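Local coordinates for putative outer membrane protein (LpxR) (Salmonella typhimurium, PDB 3FID) that probably removes acyl chains from the lipid A of lipopolysaccharide, working as a beta-barrel deacylase in the bacterial outer membrane, at residues A56-S61 / S203-I208; L87-L92 / L97-G102; G106-D111 / K230-Q235; P153-D156 / N161-F164; N273-E278 / D283-I288. All blocks are in the same frame, centred on the assembly; numbering follows the deposited sequence.

Contact 1 of 5, residues A56-S61 / S203-I208; sequences AQDIYS and SRRGLI
Asp58 OD1 is gripped by two groups: the guanidinium of Arg205, whose NH2 lies 2.8 Å from it, and the hydroxyl of Tyr33. The second oxygen is held in the same doubled fashion, with Asp58 OD2 taking a bond of 3.0 Å from Arg205 NH1 and another from NE2 of His84. Arg205 therefore clasps the carboxylate end-on, one terminal nitrogen to each oxygen, and both oxygens use their syn lone pairs. The clasp is slightly skewed. The planes of the two groups stand 29° apart; OD2 sits in the guanidinium plane with a fairly straight bond (160°), while OD1 is tilted from it and its bond is more bent. Ala56 CB lies over one face of the guanidinium, 4.1 Å from Arg205 NH1.

Asp58 and Arg205 reach toward each other. Asp58 projects from strand 49-60 of the barrel wall, whereas Arg205 stands at the first corner of a type I' turn, Arg204 to Leu207, closed by a bond from Leu207 N to Arg204 O. The arginine chain is extended at chi2 and turns at chi3 (70°), which brings the guanidinium onto the acid. Tyr33, Phe38 and His84 also touch this side chain.

His84 is a zinc ligand together with His54 and Asp104, so Asp58 is a second-shell residue of that metal site. The largely buried ion pair ties the loop before strand 215-228 to the wall, and the four bonds to the carboxylate fix its rotation and probably help to orient the His84 ring.

Contact 2 of 5, residues L87-L92 / L97-G102; sequences LEWNSL and LRYRLG
Leu97 opens the pairing with its carbonyl O, which rests 3.5 Å from Leu92 CA, while its side chain touches a bound detergent. Arg98 follows, on the face it shares with Asn90 and Leu92. Straight through chi2 and bent at chi3 (-68°), it brings its guanidinium beneath Leu92 CD2, which lies 3.4 Å above the centre of the plane. Arg98 NH2 bonds to Asn90 OD1 at 2.8 Å, coming from above the amide carbonyl plane and not along a lone pair; His209 ND1 is a second partner of that nitrogen.

Tyr99 exchanges two backbone bonds with Ser91 and turns its ring so that Ser91 CB sits over one face, a CH-pi contact 4.2 Å from the centroid. Its OH accepts from Trp89 NE1 at 3.2 Å, and the two rings meet obliquely, planes 44° apart. Arg100 returns to the face of Arg98: its NH1 reaches Glu88 OE2 at 2.8 Å in a salt bridge, and its NH2 bonds to the carbonyls of Leu202 and Asn197. Leu101 forms the next hydrogen-bonded pair, with Trp89. At Gly102 the strands close to 4.0 Å between its CA and that of Glu88.

This antiparallel hairpin is thus two-faced in the manner of a membrane barrel. The arginines and Asn90 meet the polar loop that probably lies inside the barrel, with Glu88 paired to Arg100, while Trp89, Tyr99 and Leu101 make a face that probably looks toward lipid.

Contact 3 of 5, residues G106-D111 / K230-Q235; sequences GVIGPD and KNYTLQ
Ile108, the last residue of strand 97-108 in the barrel wall, packs on the first turn of the short helix 232-235, for which Asn231 is the N-cap. Two branches of the isoleucine do the touching. Ile108 CG2, anti to the backbone N, meets the edge of the Tyr232 ring, 3.5 Å from Tyr232 CD1. The other branch ends in Ile108 CD1, which lies 3.9 Å from Thr233 CG2 and equally close to Tyr232 CB, so this methyl sits against the start of the helix. The isoleucine and the tyrosine run antiparallel past one another, whereas Thr233 points across the isoleucine's end.

A further shell fixes these groups. The Tyr232 hydroxyl bonds to the carbonyl of Glu138, which sets the far end of the ring. Phe176 touches Ile108, Asn231 and Thr233, while Phe82 adds to the cover of Ile108, making the contact part of a buried apolar patch. Thr233 OG1 donates to Asn231 OD1 at 2.7 Å, a bond that helps to hold CG2 turned to the isoleucine. Asn231 O in turn accepts from both Leu234 N and Gln235 N, which builds the helical turn.

The N-cap residue is also held from the helix side: Asn231 N donates to Gln235 OE1 at 2.9 Å, an almost straight bond (167°) whose donor stands well above the plane of the acceptor's carbonyl.

Contact 4 of 5, residues P153-D156 / N161-F164; sequences PAID and NVGF
Asn161 spans the pairing toward Asp156 and can be followed atom by atom. Its CB lies 3.2 Å from Asp156 OD1. With CG anti to the backbone N (chi1 -179°), the amide leans across the neighbouring strand and lies beside the Ala154 methyl. On one branch, Asn161 OD1 comes 3.6 Å from Ala154 CB and takes a hydrogen bond from Asn194 ND2. On the other, ND2 gives Asp156 OD1 a short bond of 2.7 Å. That bond is nearly straight (163°) and runs in the amide plane, yet it arrives from well above the carboxylate plane, in keeping with the 59° between the two flat groups. A water weakly links the same Asn161 ND2 to Ala154 O, so the amide has partners through both of its ends.

The opposite face of the strands is apolar. Ile155 and Val162 run alongside each other, their CG2 methyls meeting at 3.8 Å, and their backbones exchange a pair of hydrogen bonds. Farther along, Phe164 N donates to Pro153 O at 3.0 Å. Between these pairs, Ala154 stands opposite Gly163, where the CA atoms of the two residues come within 3.8 Å of each other.

The side chains of Val162 and Phe164 pack on strand 176-188, and the Phe164 side chain approaches a bound detergent to about 4 Å between nearest atoms. Asn161 and Asp156 on one face, Ile155 and Val162 on the other, and a short connection between antiparallel strands are as expected of a beta hairpin of an outer-membrane barrel.

Contact 5 of 5, residues N273-E278 / D283-I288; sequences NKVTSE and DDYSYI
Tyr285 and Tyr287 each receive a carbon over one face and another group at the edge. Over the Tyr285 ring lies Val275 CB, 4.0 Å from the centroid in a CH-pi contact; in the plane at its edge is Glu278 OE1, to which Tyr285 OH donates at 2.8 Å. Asn273 CB covers one face of the Tyr287 ring, 3.8 Å from its centroid, while Val275 CG2 comes in at the edge, 3.9 Å from Tyr287 CE1. Both tyrosines place CG between the backbone N and the carbonyl carbon (chi1 63°), which swings their rings over the side chains of the partner strand. Tyr33 meets Tyr287 edge-to-face.

Asp284, at the loop end of the hairpin, does the polar work. Its OD1 takes a salt bridge from Lys274 NZ at 2.9 Å, on the anti side, and its OD2 receives Ser277 N at the same length, from above the carboxylate plane. The carboxylate thus holds a strand and the loop that leaves it. A water joins Glu278 N to Asp283 O, and Glu278 OE1, besides serving the tyrosine, forms a salt bridge with Arg77.

The side chain of Tyr287 is about 4 Å from that of zinc ligand Asp10 at nearest atoms. Backbone pairs Asn273-Tyr287 and Val275-Tyr285 join the strands into a beta hairpin; strand 285-295 also pairs with strand 2-9, the first-to-last strand closure of a beta barrel.

The five contacts sample one barrel from several sides. Contacts 2, 4 and 5 are neighbouring-strand hairpins in its wall, whereas contacts 1 and 3 join parts far apart in sequence. The centre of contact 1 lies about 5 Å from that of the chain, and the contact reaches contact 2 through Arg204, whose CZ packs 3.4 Å from Asn90 ND2. It meets contact 3 where Tyr60 CD2 lies 4.0 Å from Thr233 CG2. Contact 3 in turn touches contact 5, Leu234 CD1 against Glu278 O at 3.4 Å. Contact 4 stands apart, its centre about 38 Å from that of contact 3. Zinc ligands lie beside contacts 1 and 5, while bound detergent approaches contacts 2, 4 and 5.

Contact 1 of 5, residues A56-S61 / S203-I208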
# COMPACT_ATOMS: atom_id res chain seq x y z
N ALA A 56 -9.71 -4.88 -3.41
CA ALA A 56 -8.95 -3.68 -3.73
C ALA A 56 -8.58 -3.62 -5.22
O ALA A 56 -8.53 -4.66 -5.89
CB ALA A 56 -7.70 -3.61 -2.86
N GLN A 57 -8.34 -2.41 -5.70
CA GLN A 57 -7.81 -2.19 -7.05
C GLN A 57 -6.71 -1.14 -6.98
O GLN A 57 -6.91 -0.04 -6.45
CB GLN A 57 -8.90 -1.72 -8.02
CG GLN A 57 -8.45 -1.77 -9.52
CD GLN A 57 -9.17 -0.78 -10.41
OE1 GLN A 57 -9.41 0.37 -10.03
NE2 GLN A 57 -9.55 -1.23 -11.60
N ASP A 58 -5.54 -1.50 -7.49
CA ASP A 58 -4.43 -0.56 -7.56
C ASP A 58 -4.00 -0.39 -9.00
O ASP A 58 -3.97 -1.36 -9.74
CB ASP A 58 -3.29 -1.10 -6.73
CG ASP A 58 -3.66 -1.16 -5.27
OD1 ASP A 58 -4.00 -0.07 -4.74
OD2 ASP A 58 -3.65 -2.28 -4.72
N ILE A 59 -3.71 0.86 -9.38
CA ILE A 59 -3.45 1.26 -10.77
C ILE A 59 -2.05 1.89 -10.82
O ILE A 59 -1.72 2.74 -9.97
CB ILE A 59 -4.51 2.26 -11.26
CG1 ILE A 59 -5.93 1.66 -11.06
CG2 ILE A 59 -4.29 2.66 -12.78
CD1 ILE A 59 -7.04 2.61 -11.55
N TYR A 60 -1.26 1.45 -11.81
CA TYR A 60 0.15 1.83 -11.97
C TYR A 60 0.31 2.44 -13.35
O TYR A 60 -0.41 2.07 -14.28
CB TYR A 60 1.09 0.61 -11.80
CG TYR A 60 0.91 0.04 -10.40
CD1 TYR A 60 1.53 0.65 -9.32
CD2 TYR A 60 0.07 -1.05 -10.17
CE1 TYR A 60 1.33 0.18 -8.00
CE2 TYR A 60 -0.13 -1.53 -8.86
CZ TYR A 60 0.50 -0.90 -7.79
OH TYR A 60 0.33 -1.34 -6.49
N SER A 61 1.26 3.38 -13.46
CA SER A 61 1.27 4.34 -14.59
C SER A 61 2.72 4.69 -14.98
O SER A 61 3.61 4.70 -14.11
CB SER A 61 0.52 5.62 -14.18
OG SER A 61 0.51 6.59 -15.25
N SER A 203 0.60 -3.55 4.03
CA SER A 203 0.08 -2.33 4.61
C SER A 203 -1.40 -2.54 5.02
O SER A 203 -2.14 -3.31 4.39
CB SER A 203 0.31 -1.14 3.67
OG SER A 203 -0.66 -1.06 2.65
N ARG A 204 -1.81 -1.92 6.12
CA ARG A 204 -3.10 -2.27 6.68
C ARG A 204 -4.24 -1.50 5.99
O ARG A 204 -5.40 -1.92 6.07
CB ARG A 204 -3.10 -2.16 8.20
CG ARG A 204 -2.25 -3.29 8.89
CD ARG A 204 -3.15 -4.51 9.16
NE ARG A 204 -3.99 -4.19 10.31
CZ ARG A 204 -5.14 -4.77 10.61
NH1 ARG A 204 -5.66 -5.72 9.83
NH2 ARG A 204 -5.79 -4.37 11.68
N ARG A 205 -3.89 -0.42 5.28
CA ARG A 205 -4.82 0.31 4.40
C ARG A 205 -6.15 0.62 5.10
O ARG A 205 -7.24 0.39 4.54
CB ARG A 205 -5.05 -0.46 3.09
CG ARG A 205 -3.73 -0.75 2.34
CD ARG A 205 -3.95 -1.44 1.00
NE ARG A 205 -4.56 -0.58 -0.02
CZ ARG A 205 -4.61 -0.89 -1.32
NH1 ARG A 205 -4.08 -2.03 -1.74
NH2 ARG A 205 -5.16 -0.05 -2.21
N GLY A 206 -6.07 1.15 6.31
CA GLY A 206 -7.29 1.53 7.03
C GLY A 206 -7.76 0.57 8.11
O GLY A 206 -8.44 0.98 9.04
N LEU A 207 -7.43 -0.71 8.00
CA LEU A 207 -7.84 -1.64 9.02
C LEU A 207 -7.13 -1.34 10.34
O LEU A 207 -5.96 -0.95 10.35
CB LEU A 207 -7.63 -3.08 8.59
CG LEU A 207 -8.44 -3.47 7.35
CD1 LEU A 207 -7.91 -4.77 6.78
CD2 LEU A 207 -9.96 -3.52 7.67
N ILE A 208 -7.86 -1.49 11.43
CA ILE A 208 -7.35 -1.15 12.78
C ILE A 208 -7.56 -2.34 13.71
O ILE A 208 -8.64 -2.93 13.74
CB ILE A 208 -8.07 0.12 13.34
CG1 ILE A 208 -7.63 1.37 12.54
CG2 ILE A 208 -7.79 0.31 14.86
CD1 ILE A 208 -8.47 2.66 12.82

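Contact 2 of 5, residues L87-L92 / L97-G102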
# COMPACT_ATOMS: atom_id res chain seq x y z
N LEU A 87 -7.99 -12.83 2.40
CA LEU A 87 -8.25 -13.04 3.80
C LEU A 87 -6.92 -12.99 4.54
O LEU A 87 -5.88 -13.39 3.99
CB LEU A 87 -8.85 -14.43 4.00
CG LEU A 87 -10.29 -14.65 3.55
CD1 LEU A 87 -10.56 -16.15 3.46
CD2 LEU A 87 -11.27 -13.94 4.51
N GLU A 88 -6.94 -12.52 5.78
CA GLU A 88 -5.73 -12.46 6.58
C GLU A 88 -5.98 -12.68 8.07
O GLU A 88 -6.94 -12.15 8.61
CB GLU A 88 -5.13 -11.07 6.41
CG GLU A 88 -3.75 -10.88 6.98
CD GLU A 88 -3.42 -9.42 7.06
OE1 GLU A 88 -3.79 -8.79 8.07
OE2 GLU A 88 -2.82 -8.89 6.09
N TRP A 89 -5.09 -13.43 8.71
CA TRP A 89 -5.06 -13.61 10.16
C TRP A 89 -4.07 -12.59 10.75
O TRP A 89 -2.96 -12.48 10.27
CB TRP A 89 -4.62 -15.05 10.45
CG TRP A 89 -4.56 -15.40 11.89
CD1 TRP A 89 -3.43 -15.57 12.66
CD2 TRP A 89 -5.67 -15.66 12.74
NE1 TRP A 89 -3.79 -15.91 13.95
CE2 TRP A 89 -5.16 -15.97 14.03
CE3 TRP A 89 -7.06 -15.65 12.55
CZ2 TRP A 89 -5.98 -16.27 15.11
CZ3 TRP A 89 -7.90 -15.94 13.64
CH2 TRP A 89 -7.35 -16.26 14.91
N ASN A 90 -4.48 -11.83 11.75
CA ASN A 90 -3.62 -10.81 12.41
C ASN A 90 -3.66 -11.06 13.91
O ASN A 90 -4.72 -10.97 14.50
CB ASN A 90 -4.16 -9.40 12.11
CG ASN A 90 -3.30 -8.27 12.69
OD1 ASN A 90 -2.13 -8.46 13.02
ND2 ASN A 90 -3.87 -7.11 12.78
N SER A 91 -2.53 -11.39 14.54
CA SER A 91 -2.59 -11.87 15.92
C SER A 91 -1.42 -11.45 16.80
O SER A 91 -0.28 -11.47 16.36
CB SER A 91 -2.69 -13.39 15.91
OG SER A 91 -2.71 -13.87 17.24
N LEU A 92 -1.72 -11.06 18.03
CA LEU A 92 -0.69 -10.94 19.06
C LEU A 92 -0.44 -12.34 19.61
O LEU A 92 -1.28 -12.89 20.33
CB LEU A 92 -1.12 -9.97 20.16
CG LEU A 92 -1.41 -8.52 19.73
CD1 LEU A 92 -1.64 -7.66 20.94
CD2 LEU A 92 -0.28 -7.93 18.90
N LEU A 97 5.19 -10.12 20.60
CA LEU A 97 5.18 -10.59 19.21
C LEU A 97 3.82 -10.38 18.55
O LEU A 97 2.80 -10.77 19.10
CB LEU A 97 5.53 -12.08 19.13
CG LEU A 97 6.00 -12.50 17.73
CD1 LEU A 97 7.53 -12.51 17.67
CD2 LEU A 97 5.44 -13.83 17.28
N ARG A 98 3.82 -9.75 17.37
CA ARG A 98 2.66 -9.77 16.48
C ARG A 98 3.00 -10.54 15.20
O ARG A 98 4.10 -10.41 14.67
CB ARG A 98 2.19 -8.34 16.15
CG ARG A 98 1.08 -8.28 15.07
CD ARG A 98 0.75 -6.85 14.66
NE ARG A 98 0.09 -6.08 15.72
CZ ARG A 98 -1.19 -6.19 16.06
NH1 ARG A 98 -1.68 -5.41 17.02
NH2 ARG A 98 -1.99 -7.09 15.48
N TYR A 99 2.07 -11.37 14.71
CA TYR A 99 2.24 -11.96 13.38
C TYR A 99 0.97 -11.87 12.52
O TYR A 99 -0.16 -11.73 13.03
CB TYR A 99 2.78 -13.39 13.45
CG TYR A 99 1.76 -14.38 13.95
CD1 TYR A 99 1.01 -15.14 13.05
CD2 TYR A 99 1.55 -14.56 15.32
CE1 TYR A 99 0.04 -16.05 13.51
CE2 TYR A 99 0.58 -15.45 15.79
CZ TYR A 99 -0.16 -16.19 14.88
OH TYR A 99 -1.09 -17.09 15.32
N ARG A 100 1.17 -11.96 11.20
CA ARG A 100 0.09 -11.90 10.23
C ARG A 100 0.34 -12.92 9.15
O ARG A 100 1.48 -13.16 8.77
CB ARG A 100 0.01 -10.52 9.59
CG ARG A 100 -0.54 -9.49 10.50
CD ARG A 100 -1.26 -8.46 9.69
NE ARG A 100 -0.40 -7.33 9.47
CZ ARG A 100 -0.38 -6.62 8.35
NH1 ARG A 100 -1.17 -6.92 7.31
NH2 ARG A 100 0.46 -5.63 8.28
N LEU A 101 -0.74 -13.52 8.65
CA LEU A 101 -0.64 -14.54 7.61
C LEU A 101 -1.83 -14.33 6.70
O LEU A 101 -2.94 -14.30 7.17
CB LEU A 101 -0.72 -15.95 8.23
CG LEU A 101 0.51 -16.48 8.97
CD1 LEU A 101 0.14 -17.73 9.75
CD2 LEU A 101 1.60 -16.75 7.95
N GLY A 102 -1.59 -14.18 5.40
CA GLY A 102 -2.68 -13.87 4.48
C GLY A 102 -2.52 -14.49 3.11
O GLY A 102 -1.41 -14.85 2.69

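Contact 3 of 5, residues G106-D111 / K230-Q235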
# COMPACT_ATOMS: atom_id res chain seq x y z
N GLY A 106 -5.93 -12.78 -7.23
CA GLY A 106 -6.16 -11.64 -8.07
C GLY A 106 -5.64 -11.77 -9.47
O GLY A 106 -5.23 -12.86 -9.94
N VAL A 107 -5.65 -10.62 -10.15
CA VAL A 107 -5.21 -10.51 -11.55
C VAL A 107 -4.48 -9.19 -11.77
O VAL A 107 -4.86 -8.15 -11.21
CB VAL A 107 -6.38 -10.68 -12.58
CG1 VAL A 107 -7.55 -9.68 -12.33
CG2 VAL A 107 -5.84 -10.62 -14.07
N ILE A 108 -3.40 -9.25 -12.56
CA ILE A 108 -2.79 -8.05 -13.14
C ILE A 108 -2.98 -8.20 -14.65
O ILE A 108 -2.62 -9.24 -15.21
CB ILE A 108 -1.28 -7.96 -12.80
CG1 ILE A 108 -1.08 -7.79 -11.28
CG2 ILE A 108 -0.64 -6.81 -13.55
CD1 ILE A 108 0.36 -8.06 -10.80
N GLY A 109 -3.52 -7.18 -15.29
CA GLY A 109 -3.81 -7.24 -16.72
C GLY A 109 -5.06 -6.46 -17.02
O GLY A 109 -5.63 -5.82 -16.12
N PRO A 110 -5.51 -6.44 -18.30
CA PRO A 110 -6.76 -5.75 -18.64
C PRO A 110 -7.98 -6.16 -17.76
O PRO A 110 -8.82 -5.32 -17.44
CB PRO A 110 -6.99 -6.16 -20.10
CG PRO A 110 -5.64 -6.39 -20.61
CD PRO A 110 -4.86 -7.02 -19.49
N ASP A 111 -8.05 -7.42 -17.35
CA ASP A 111 -9.13 -7.93 -16.49
C ASP A 111 -9.21 -7.25 -15.11
O ASP A 111 -10.25 -7.29 -14.46
CB ASP A 111 -9.02 -9.45 -16.30
CG ASP A 111 -9.29 -10.22 -17.60
OD1 ASP A 111 -9.49 -9.55 -18.65
OD2 ASP A 111 -9.29 -11.48 -17.56
N LYS A 230 10.11 -10.92 -7.67
CA LYS A 230 9.13 -10.75 -8.75
C LYS A 230 8.32 -9.48 -8.58
O LYS A 230 7.93 -9.14 -7.46
CB LYS A 230 8.11 -11.90 -8.80
CG LYS A 230 8.68 -13.29 -9.07
CD LYS A 230 7.50 -14.26 -9.33
CE LYS A 230 7.96 -15.69 -9.54
NZ LYS A 230 7.76 -16.55 -8.34
N ASN A 231 8.00 -8.84 -9.69
CA ASN A 231 6.97 -7.80 -9.70
C ASN A 231 6.40 -7.81 -11.11
O ASN A 231 6.98 -7.21 -12.02
CB ASN A 231 7.57 -6.44 -9.36
CG ASN A 231 6.55 -5.33 -9.34
OD1 ASN A 231 5.49 -5.44 -9.94
ND2 ASN A 231 6.87 -4.26 -8.63
N TYR A 232 5.28 -8.52 -11.29
CA TYR A 232 4.64 -8.67 -12.62
C TYR A 232 4.19 -7.34 -13.25
O TYR A 232 4.17 -7.21 -14.47
CB TYR A 232 3.48 -9.67 -12.52
CG TYR A 232 2.87 -10.00 -13.87
CD1 TYR A 232 1.65 -9.43 -14.25
CD2 TYR A 232 3.54 -10.83 -14.79
CE1 TYR A 232 1.07 -9.71 -15.51
CE2 TYR A 232 2.98 -11.11 -16.05
CZ TYR A 232 1.76 -10.53 -16.40
OH TYR A 232 1.20 -10.80 -17.63
N THR A 233 3.83 -6.33 -12.44
CA THR A 233 3.52 -5.00 -13.00
C THR A 233 4.71 -4.43 -13.82
O THR A 233 4.50 -3.61 -14.71
CB THR A 233 3.05 -3.93 -11.95
OG1 THR A 233 4.17 -3.46 -11.17
CG2 THR A 233 1.95 -4.49 -11.00
N LEU A 234 5.93 -4.87 -13.49
CA LEU A 234 7.16 -4.39 -14.14
C LEU A 234 7.73 -5.40 -15.14
O LEU A 234 8.32 -5.02 -16.16
CB LEU A 234 8.23 -4.06 -13.09
CG LEU A 234 7.90 -2.88 -12.16
CD1 LEU A 234 9.07 -2.61 -11.19
CD2 LEU A 234 7.49 -1.60 -12.97
N GLN A 235 7.56 -6.69 -14.83
CA GLN A 235 8.20 -7.78 -15.61
C GLN A 235 7.27 -8.42 -16.64
O GLN A 235 7.73 -9.19 -17.49
CB GLN A 235 8.72 -8.85 -14.67
CG GLN A 235 9.83 -8.33 -13.74
CD GLN A 235 10.20 -9.33 -12.69
OE1 GLN A 235 9.34 -9.91 -12.02
NE2 GLN A 235 11.50 -9.54 -12.52

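Contact 4 of 5, residues P153-D156 / N161-F164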
# COMPACT_ATOMS: atom_id res chain seq x y z
N PRO A 153 8.36 -4.28 21.49
CA PRO A 153 8.68 -3.59 22.75
C PRO A 153 8.09 -2.17 22.76
O PRO A 153 8.21 -1.41 21.78
CB PRO A 153 10.21 -3.54 22.76
CG PRO A 153 10.60 -3.57 21.26
CD PRO A 153 9.57 -4.54 20.68
N ALA A 154 7.44 -1.83 23.85
CA ALA A 154 6.80 -0.53 23.99
C ALA A 154 6.74 -0.27 25.48
O ALA A 154 6.77 -1.22 26.28
CB ALA A 154 5.38 -0.56 23.41
N ILE A 155 6.66 1.00 25.84
CA ILE A 155 6.52 1.36 27.24
C ILE A 155 5.42 2.40 27.37
O ILE A 155 5.17 3.14 26.43
CB ILE A 155 7.85 1.83 27.87
CG1 ILE A 155 7.67 1.87 29.41
CG2 ILE A 155 8.29 3.18 27.28
CD1 ILE A 155 8.85 1.39 30.21
N ASP A 156 4.77 2.43 28.53
CA ASP A 156 3.69 3.37 28.76
C ASP A 156 4.19 4.48 29.64
O ASP A 156 4.83 4.23 30.67
CB ASP A 156 2.50 2.68 29.45
CG ASP A 156 1.74 1.74 28.52
OD1 ASP A 156 1.48 2.06 27.32
OD2 ASP A 156 1.36 0.66 29.02
N ASN A 161 1.54 5.39 25.04
CA ASN A 161 2.34 4.23 24.72
C ASN A 161 3.31 4.58 23.59
O ASN A 161 2.89 5.17 22.59
CB ASN A 161 1.39 3.09 24.32
CG ASN A 161 2.11 1.80 23.98
OD1 ASN A 161 2.47 1.56 22.81
ND2 ASN A 161 2.33 0.95 24.99
N VAL A 162 4.59 4.24 23.74
CA VAL A 162 5.62 4.52 22.72
C VAL A 162 6.35 3.23 22.43
O VAL A 162 6.70 2.52 23.36
CB VAL A 162 6.63 5.67 23.11
CG1 VAL A 162 5.90 6.83 23.74
CG2 VAL A 162 7.68 5.17 24.10
N GLY A 163 6.52 2.88 21.15
CA GLY A 163 7.05 1.57 20.80
C GLY A 163 7.99 1.57 19.60
O GLY A 163 8.03 2.52 18.84
N PHE A 164 8.74 0.48 19.48
CA PHE A 164 9.72 0.26 18.40
C PHE A 164 9.36 -1.10 17.83
O PHE A 164 9.27 -2.08 18.57
CB PHE A 164 11.15 0.25 18.97
CG PHE A 164 12.22 -0.22 18.00
CD1 PHE A 164 12.47 0.48 16.81
CD2 PHE A 164 13.00 -1.36 18.31
CE1 PHE A 164 13.47 0.05 15.93
CE2 PHE A 164 14.00 -1.79 17.44
CZ PHE A 164 14.23 -1.09 16.24
O HOH W 1 3.54 -1.54 26.56

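Contact 5 of 5, residues N273-E278 / D283-I288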
# COMPACT_ATOMS: atom_id res chain seq x y z
N ASN A 273 3.74 8.54 1.97
CA ASN A 273 4.54 7.38 1.61
C ASN A 273 5.53 7.66 0.51
O ASN A 273 5.27 8.48 -0.33
CB ASN A 273 3.61 6.23 1.21
CG ASN A 273 2.50 6.02 2.22
OD1 ASN A 273 2.75 5.95 3.42
ND2 ASN A 273 1.26 5.93 1.73
N LYS A 274 6.69 6.98 0.56
CA LYS A 274 7.64 7.03 -0.55
C LYS A 274 8.17 5.64 -0.85
O LYS A 274 8.57 4.90 0.06
CB LYS A 274 8.81 7.97 -0.27
CG LYS A 274 9.72 8.18 -1.52
CD LYS A 274 10.95 9.01 -1.23
CE LYS A 274 12.13 8.09 -0.84
NZ LYS A 274 13.42 8.83 -0.99
N VAL A 275 8.21 5.29 -2.13
CA VAL A 275 8.83 4.04 -2.53
C VAL A 275 10.06 4.40 -3.39
O VAL A 275 9.93 5.22 -4.32
CB VAL A 275 7.80 3.16 -3.30
CG1 VAL A 275 8.47 1.90 -3.89
CG2 VAL A 275 6.60 2.74 -2.34
N THR A 276 11.22 3.84 -3.07
CA THR A 276 12.42 4.13 -3.88
C THR A 276 12.35 3.46 -5.26
O THR A 276 11.60 2.51 -5.46
CB THR A 276 13.76 3.84 -3.16
OG1 THR A 276 13.93 2.43 -2.97
CG2 THR A 276 13.80 4.58 -1.80
N SER A 277 13.09 3.99 -6.22
CA SER A 277 13.06 3.51 -7.59
C SER A 277 12.90 1.99 -7.71
O SER A 277 13.76 1.21 -7.28
CB SER A 277 14.33 3.94 -8.34
OG SER A 277 14.20 3.61 -9.71
N GLU A 278 11.83 1.56 -8.37
CA GLU A 278 11.62 0.10 -8.59
C GLU A 278 12.26 -0.50 -9.85
O GLU A 278 12.20 -1.72 -10.07
CB GLU A 278 10.12 -0.19 -8.57
CG GLU A 278 9.52 0.12 -7.19
CD GLU A 278 8.09 -0.36 -7.08
OE1 GLU A 278 7.22 0.26 -7.69
OE2 GLU A 278 7.84 -1.38 -6.40
N ASP A 283 12.61 6.31 -10.83
CA ASP A 283 13.10 7.05 -9.68
C ASP A 283 12.12 6.89 -8.55
O ASP A 283 11.07 6.24 -8.76
CB ASP A 283 13.34 8.53 -9.99
CG ASP A 283 14.56 9.09 -9.25
OD1 ASP A 283 14.89 8.62 -8.11
OD2 ASP A 283 15.19 10.02 -9.82
N ASP A 284 12.47 7.41 -7.37
CA ASP A 284 11.60 7.30 -6.18
C ASP A 284 10.32 8.04 -6.47
O ASP A 284 10.32 9.06 -7.20
CB ASP A 284 12.26 7.94 -4.94
CG ASP A 284 13.63 7.37 -4.61
OD1 ASP A 284 14.15 7.80 -3.57
OD2 ASP A 284 14.20 6.51 -5.33
N TYR A 285 9.20 7.54 -5.90
CA TYR A 285 7.93 8.20 -6.05
C TYR A 285 7.18 8.28 -4.73
O TYR A 285 7.33 7.42 -3.87
CB TYR A 285 7.08 7.51 -7.13
CG TYR A 285 6.69 6.07 -6.83
CD1 TYR A 285 7.51 5.02 -7.26
CD2 TYR A 285 5.49 5.75 -6.19
CE1 TYR A 285 7.15 3.68 -7.05
CE2 TYR A 285 5.11 4.39 -5.95
CZ TYR A 285 5.95 3.37 -6.39
OH TYR A 285 5.65 2.02 -6.20
N SER A 286 6.41 9.35 -4.58
CA SER A 286 5.65 9.59 -3.33
C SER A 286 4.13 9.62 -3.59
O SER A 286 3.65 10.01 -4.68
CB SER A 286 6.08 10.91 -2.67
OG SER A 286 5.88 12.00 -3.56
N TYR A 287 3.38 9.24 -2.57
CA TYR A 287 1.93 9.24 -2.67
C TYR A 287 1.37 9.25 -1.25
O TYR A 287 2.11 9.08 -0.26
CB TYR A 287 1.43 8.00 -3.43
CG TYR A 287 1.75 6.65 -2.78
CD1 TYR A 287 2.98 6.03 -2.96
CD2 TYR A 287 0.81 6.02 -1.98
CE1 TYR A 287 3.25 4.78 -2.35
CE2 TYR A 287 1.06 4.79 -1.36
CZ TYR A 287 2.26 4.19 -1.55
OH TYR A 287 2.43 2.99 -0.92
N ILE A 288 0.06 9.44 -1.16
CA ILE A 288 -0.60 9.34 0.14
C ILE A 288 -1.68 8.29 0.11
O ILE A 288 -2.15 7.89 -0.95
CB ILE A 288 -1.24 10.66 0.58
CG1 ILE A 288 -2.36 11.08 -0.40
CG2 ILE A 288 -0.17 11.76 0.74
CD1 ILE A 288 -3.32 12.12 0.16
O HOH W 2 10.06 3.71 -9.76